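Trans-4-hydroxy-L-proline dehydratase (Clostridioides difficile 70-100-2010, PDB 6VXC) catalyses the radical-based dehydration of trans-4-hydroxy-L-proline to (S)-1-pyrroline-5-carboxylate, a step in the anaerobic breakdown of hydroxyproline. Local coordinates at residues Lys190-Leu195 with Ser545-Asp550; Ile296-Thr301 with Thr358-Ile363. All coordinates share one frame; numbering follows the deposited sequence.

Overall arrangement
Both contacts belong to the pyruvate formate-lyase-like part of this glycyl radical enzyme, and contact 2 is nested along the chain inside the loop that contact 1 closes. Contact 1 is buried but lies farther out, its centre about 24 Å from that of the chain, where the start of helix 192-205 meets segment 545-550. Contact 2 lies about 6 Å from that centre and takes in the start of strand 362-366, an outermost strand of the mixed sheet. Their centres are about 20 Å apart, yet I547 packs on F300, and helix 276-293 serves both through V286. Contact 2 borders C454 and E456, the probable radical cysteine and proton acceptor; contact 1 lies away from these sites.

Contact 1 of 2, residues Lys190-Leu195 with Ser545-Asp550; sequences KGFLDL and STIVDD
F192 and L195 reach from the first turn of helix 192-205 to T546 and I547 of 545-550. The F192 ring presents its edge to the threonine hydroxyl: T546 OG1 lies in the ring plane, 3.4 Å from F192 CE1, and the two side chains cross at about a right angle. T546 OG1 sits between its own backbone N and carbonyl carbon (chi1 64°), a setting that turns the hydroxyl back along its own chain, where it is hydrogen-bonded to the carbonyl oxygen of L543. The aromatic edge is therefore a neighbour of this oxygen, while the polar demand is met by L543.

I547 adds its CG2 branch, which comes to the ring obliquely and stands 4.0 Å from F192 CZ. The same methyl also meets L195 CD1 at 4.1 Å, so one branch of the isoleucine serves both apolar side chains. L195 straddles the backbone carbonyl of T546: its two methyls approach that oxygen together, CD2 lying 3.7 Å from T546 O and CD1 almost as near.

This is the first turn of helix 192-205 packed against 545-550, two parts of the pyruvate formate-lyase-like fold that are 350 residues apart in sequence. G191 takes the N-cap position of helix 192-205, and D194 reaches back from the first turn to receive its N-H, with G191 N 3.0 Å from D194 OD2. The bond is fairly straight (161°) and uses the anti side of the carboxylate, 28° out of its plane. Further cover comes from helix 214-248, whose M231 touches F192 and whose M224 touches T546. V286 of helix 276-293 touches both F192 and I547.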
# COMPACT_ATOMS: atom_id res chain seq x y z
N LYS A 190 -13.15 8.15 21.91
CA LYS A 190 -13.64 7.04 22.72
C LYS A 190 -12.50 6.10 23.03
O LYS A 190 -11.59 5.92 22.22
CB LYS A 190 -14.76 6.25 22.01
CG LYS A 190 -16.06 7.02 21.86
CD LYS A 190 -17.13 6.23 21.12
CE LYS A 190 -18.49 6.90 21.27
NZ LYS A 190 -19.50 6.32 20.36
N GLY A 191 -12.54 5.50 24.22
CA GLY A 191 -11.72 4.36 24.53
C GLY A 191 -12.46 3.08 24.22
O GLY A 191 -13.61 3.10 23.79
N PHE A 192 -11.79 1.94 24.41
CA PHE A 192 -12.42 0.67 24.11
C PHE A 192 -13.44 0.24 25.15
O PHE A 192 -14.32 -0.57 24.84
CB PHE A 192 -11.35 -0.40 23.89
CG PHE A 192 -10.70 -0.28 22.54
CD1 PHE A 192 -11.27 -0.88 21.43
CD2 PHE A 192 -9.55 0.49 22.38
CE1 PHE A 192 -10.68 -0.73 20.16
CE2 PHE A 192 -8.96 0.64 21.12
CZ PHE A 192 -9.53 0.03 20.02
N LEU A 193 -13.38 0.79 26.37
CA LEU A 193 -14.48 0.60 27.30
C LEU A 193 -15.72 1.32 26.82
O LEU A 193 -16.83 0.81 26.98
CB LEU A 193 -14.09 1.09 28.70
CG LEU A 193 -13.02 0.28 29.40
CD1 LEU A 193 -12.62 0.98 30.67
CD2 LEU A 193 -13.54 -1.14 29.68
N ASP A 194 -15.56 2.52 26.23
CA ASP A 194 -16.70 3.22 25.64
C ASP A 194 -17.31 2.43 24.49
O ASP A 194 -18.54 2.33 24.36
CB ASP A 194 -16.28 4.60 25.12
CG ASP A 194 -15.83 5.54 26.21
OD1 ASP A 194 -16.44 5.54 27.31
OD2 ASP A 194 -14.87 6.30 25.94
N LEU A 195 -16.47 1.93 23.59
CA LEU A 195 -16.98 1.19 22.44
C LEU A 195 -17.69 -0.06 22.92
O LEU A 195 -18.75 -0.41 22.41
CB LEU A 195 -15.83 0.84 21.49
CG LEU A 195 -15.15 2.04 20.80
CD1 LEU A 195 -13.82 1.65 20.12
CD2 LEU A 195 -16.08 2.64 19.77
N SER A 545 -13.33 -3.86 13.21
CA SER A 545 -14.72 -3.44 13.11
C SER A 545 -15.09 -2.43 14.19
O SER A 545 -15.95 -1.58 13.96
CB SER A 545 -15.65 -4.65 13.16
OG SER A 545 -15.37 -5.55 12.10
N THR A 546 -14.48 -2.51 15.38
CA THR A 546 -14.88 -1.61 16.46
C THR A 546 -14.58 -0.15 16.15
O THR A 546 -15.22 0.73 16.74
CB THR A 546 -14.19 -1.99 17.78
OG1 THR A 546 -12.77 -1.81 17.65
CG2 THR A 546 -14.52 -3.45 18.20
N ILE A 547 -13.65 0.14 15.25
CA ILE A 547 -13.22 1.51 15.03
C ILE A 547 -13.54 2.02 13.62
O ILE A 547 -13.05 3.06 13.23
CB ILE A 547 -11.72 1.68 15.33
CG1 ILE A 547 -10.91 0.74 14.44
CG2 ILE A 547 -11.44 1.49 16.82
CD1 ILE A 547 -9.42 0.99 14.46
N VAL A 548 -14.32 1.28 12.88
CA VAL A 548 -14.68 1.67 11.56
C VAL A 548 -16.16 1.94 11.41
O VAL A 548 -16.98 1.07 11.63
CB VAL A 548 -14.28 0.62 10.51
CG1 VAL A 548 -14.94 0.94 9.19
CG2 VAL A 548 -12.80 0.44 10.37
N ASP A 549 -16.47 3.15 10.99
CA ASP A 549 -17.83 3.53 10.75
C ASP A 549 -18.58 2.67 9.77
O ASP A 549 -18.27 2.49 8.64
CB ASP A 549 -18.05 4.97 10.41
CG ASP A 549 -17.89 5.88 11.58
OD1 ASP A 549 -18.09 5.46 12.69
OD2 ASP A 549 -17.58 7.01 11.35
N ASP A 550 -19.63 2.39 10.50
CA ASP A 550 -20.85 1.73 10.62
C ASP A 550 -20.86 0.32 11.14
O ASP A 550 -21.92 -0.16 11.32
CB ASP A 550 -22.03 2.27 9.81
CG ASP A 550 -21.87 3.72 9.41
OD1 ASP A 550 -21.45 4.55 10.18
OD2 ASP A 550 -22.18 4.01 8.29

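Contact 2 of 2, residues Ile296-Thr301 with Thr358-Ile363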
# COMPACT_ATOMS: atom_id res chain seq x y z
N ILE A 296 -2.62 -7.61 7.54
CA ILE A 296 -3.37 -6.77 6.61
C ILE A 296 -2.43 -6.00 5.69
O ILE A 296 -1.35 -5.58 6.09
CB ILE A 296 -4.30 -5.81 7.39
CG1 ILE A 296 -3.54 -5.11 8.52
CG2 ILE A 296 -5.52 -6.55 7.90
CD1 ILE A 296 -4.35 -4.12 9.31
N TRP A 297 -2.84 -5.86 4.43
CA TRP A 297 -2.10 -5.04 3.47
C TRP A 297 -1.93 -3.62 3.99
O TRP A 297 -2.87 -3.02 4.51
CB TRP A 297 -2.83 -5.02 2.12
CG TRP A 297 -2.51 -6.20 1.24
CD1 TRP A 297 -3.31 -7.28 0.99
CD2 TRP A 297 -1.30 -6.41 0.51
NE1 TRP A 297 -2.66 -8.15 0.14
CE2 TRP A 297 -1.42 -7.64 -0.17
CE3 TRP A 297 -0.12 -5.67 0.36
CZ2 TRP A 297 -0.41 -8.14 -0.98
CZ3 TRP A 297 0.88 -6.17 -0.45
CH2 TRP A 297 0.73 -7.40 -1.11
N ASP A 298 -0.72 -3.08 3.82
CA ASP A 298 -0.42 -1.68 4.16
C ASP A 298 -0.56 -1.39 5.65
O ASP A 298 -0.87 -0.26 6.05
CB ASP A 298 -1.29 -0.72 3.36
CG ASP A 298 -1.05 -0.81 1.86
OD1 ASP A 298 -0.10 -1.50 1.45
OD2 ASP A 298 -1.81 -0.19 1.10
N ALA A 299 -0.28 -2.40 6.48
CA ALA A 299 -0.25 -2.26 7.94
C ALA A 299 -1.43 -1.44 8.46
O ALA A 299 -2.58 -1.83 8.30
CB ALA A 299 1.08 -1.64 8.36
N PHE A 300 -1.14 -0.31 9.10
CA PHE A 300 -2.16 0.64 9.54
C PHE A 300 -1.54 2.02 9.50
O PHE A 300 -0.32 2.17 9.39
CB PHE A 300 -2.69 0.29 10.96
CG PHE A 300 -4.08 0.80 11.25
CD1 PHE A 300 -5.09 0.69 10.30
CD2 PHE A 300 -4.39 1.36 12.47
CE1 PHE A 300 -6.37 1.14 10.57
CE2 PHE A 300 -5.67 1.82 12.74
CZ PHE A 300 -6.66 1.71 11.80
N THR A 301 -2.38 3.05 9.56
CA THR A 301 -1.87 4.42 9.54
C THR A 301 -2.87 5.33 10.22
O THR A 301 -4.08 5.16 10.03
CB THR A 301 -1.59 4.93 8.11
OG1 THR A 301 -1.40 6.35 8.15
CG2 THR A 301 -2.75 4.61 7.17
N THR A 358 9.16 -2.67 3.63
CA THR A 358 8.23 -1.65 4.10
C THR A 358 6.78 -2.13 3.97
O THR A 358 6.47 -3.02 3.17
CB THR A 358 8.44 -0.33 3.34
OG1 THR A 358 8.15 -0.50 1.95
CG2 THR A 358 9.90 0.13 3.48
N ASP A 359 5.89 -1.55 4.79
CA ASP A 359 4.49 -1.96 4.83
C ASP A 359 3.55 -0.80 4.51
O ASP A 359 2.38 -0.86 4.89
CB ASP A 359 4.13 -2.56 6.20
CG ASP A 359 3.07 -3.68 6.11
OD1 ASP A 359 2.57 -3.98 5.01
OD2 ASP A 359 2.75 -4.25 7.16
N PHE A 360 4.05 0.26 3.87
CA PHE A 360 3.20 1.24 3.20
C PHE A 360 2.20 1.89 4.15
O PHE A 360 1.02 2.03 3.83
CB PHE A 360 2.47 0.60 2.00
CG PHE A 360 3.38 0.08 0.95
CD1 PHE A 360 3.94 -1.17 1.06
CD2 PHE A 360 3.70 0.86 -0.15
CE1 PHE A 360 4.78 -1.65 0.10
CE2 PHE A 360 4.54 0.38 -1.11
CZ PHE A 360 5.10 -0.88 -0.98
N ALA A 361 2.69 2.32 5.31
CA ALA A 361 1.87 3.06 6.26
C ALA A 361 1.95 4.53 5.86
O ALA A 361 2.94 5.21 6.15
CB ALA A 361 2.33 2.85 7.70
N ASN A 362 0.91 5.01 5.19
CA ASN A 362 0.93 6.28 4.48
C ASN A 362 0.29 7.38 5.33
O ASN A 362 -0.91 7.31 5.63
CB ASN A 362 0.20 6.09 3.15
CG ASN A 362 0.34 7.27 2.22
OD1 ASN A 362 0.37 8.42 2.65
ND2 ASN A 362 0.34 7.00 0.92
N ILE A 363 1.07 8.40 5.68
CA ILE A 363 0.59 9.54 6.46
C ILE A 363 0.41 10.73 5.52
O ILE A 363 1.30 11.03 4.72
CB ILE A 363 1.54 9.84 7.63
CG1 ILE A 363 1.58 8.62 8.58
CG2 ILE A 363 1.12 11.11 8.36
CD1 ILE A 363 2.53 8.72 9.77
O HOH W 1 0.47 -5.46 8.11
O HOH W 2 1.74 -3.48 2.32
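D298 leans against F360 through its side chain while its backbone lies beside D359, D298 CA making a CA-H...O contact with D359 O at 3.0 Å. At the root of the side chain, D298 CB packs 3.6 Å from F360 O. D298 CG, beside the backbone N (chi1 -63°), lies 3.8 Å from F360 CB. That torsion brings the carboxylate beside F360 CB, oblique to the ring: D298 OD1 comes 3.4 Å from F360 CB, and the carboxylate plane is turned 37° from the ring plane. That same oxygen accepts from water 2, which also donates to D359 OD1 and so bridges the two carboxylates; D359 OD1 is further paired with R176 in a salt bridge.

A type II beta turn from I296 to A299 places D298 here, in the active-site region of the glycyl radical enzyme fold. F360 lies about 4 Å from C454 and D298 about 4 Å from E456, side chain to side chain, these being the probable radical cysteine and proton acceptor. D298 OD1 is also hydrogen-bonded to O2 of a glycerol, probably from the crystallisation liquor.

T301 OG1 donates to N362 O at 2.7 Å from above the carbonyl plane, joining the loop to strand 362-366.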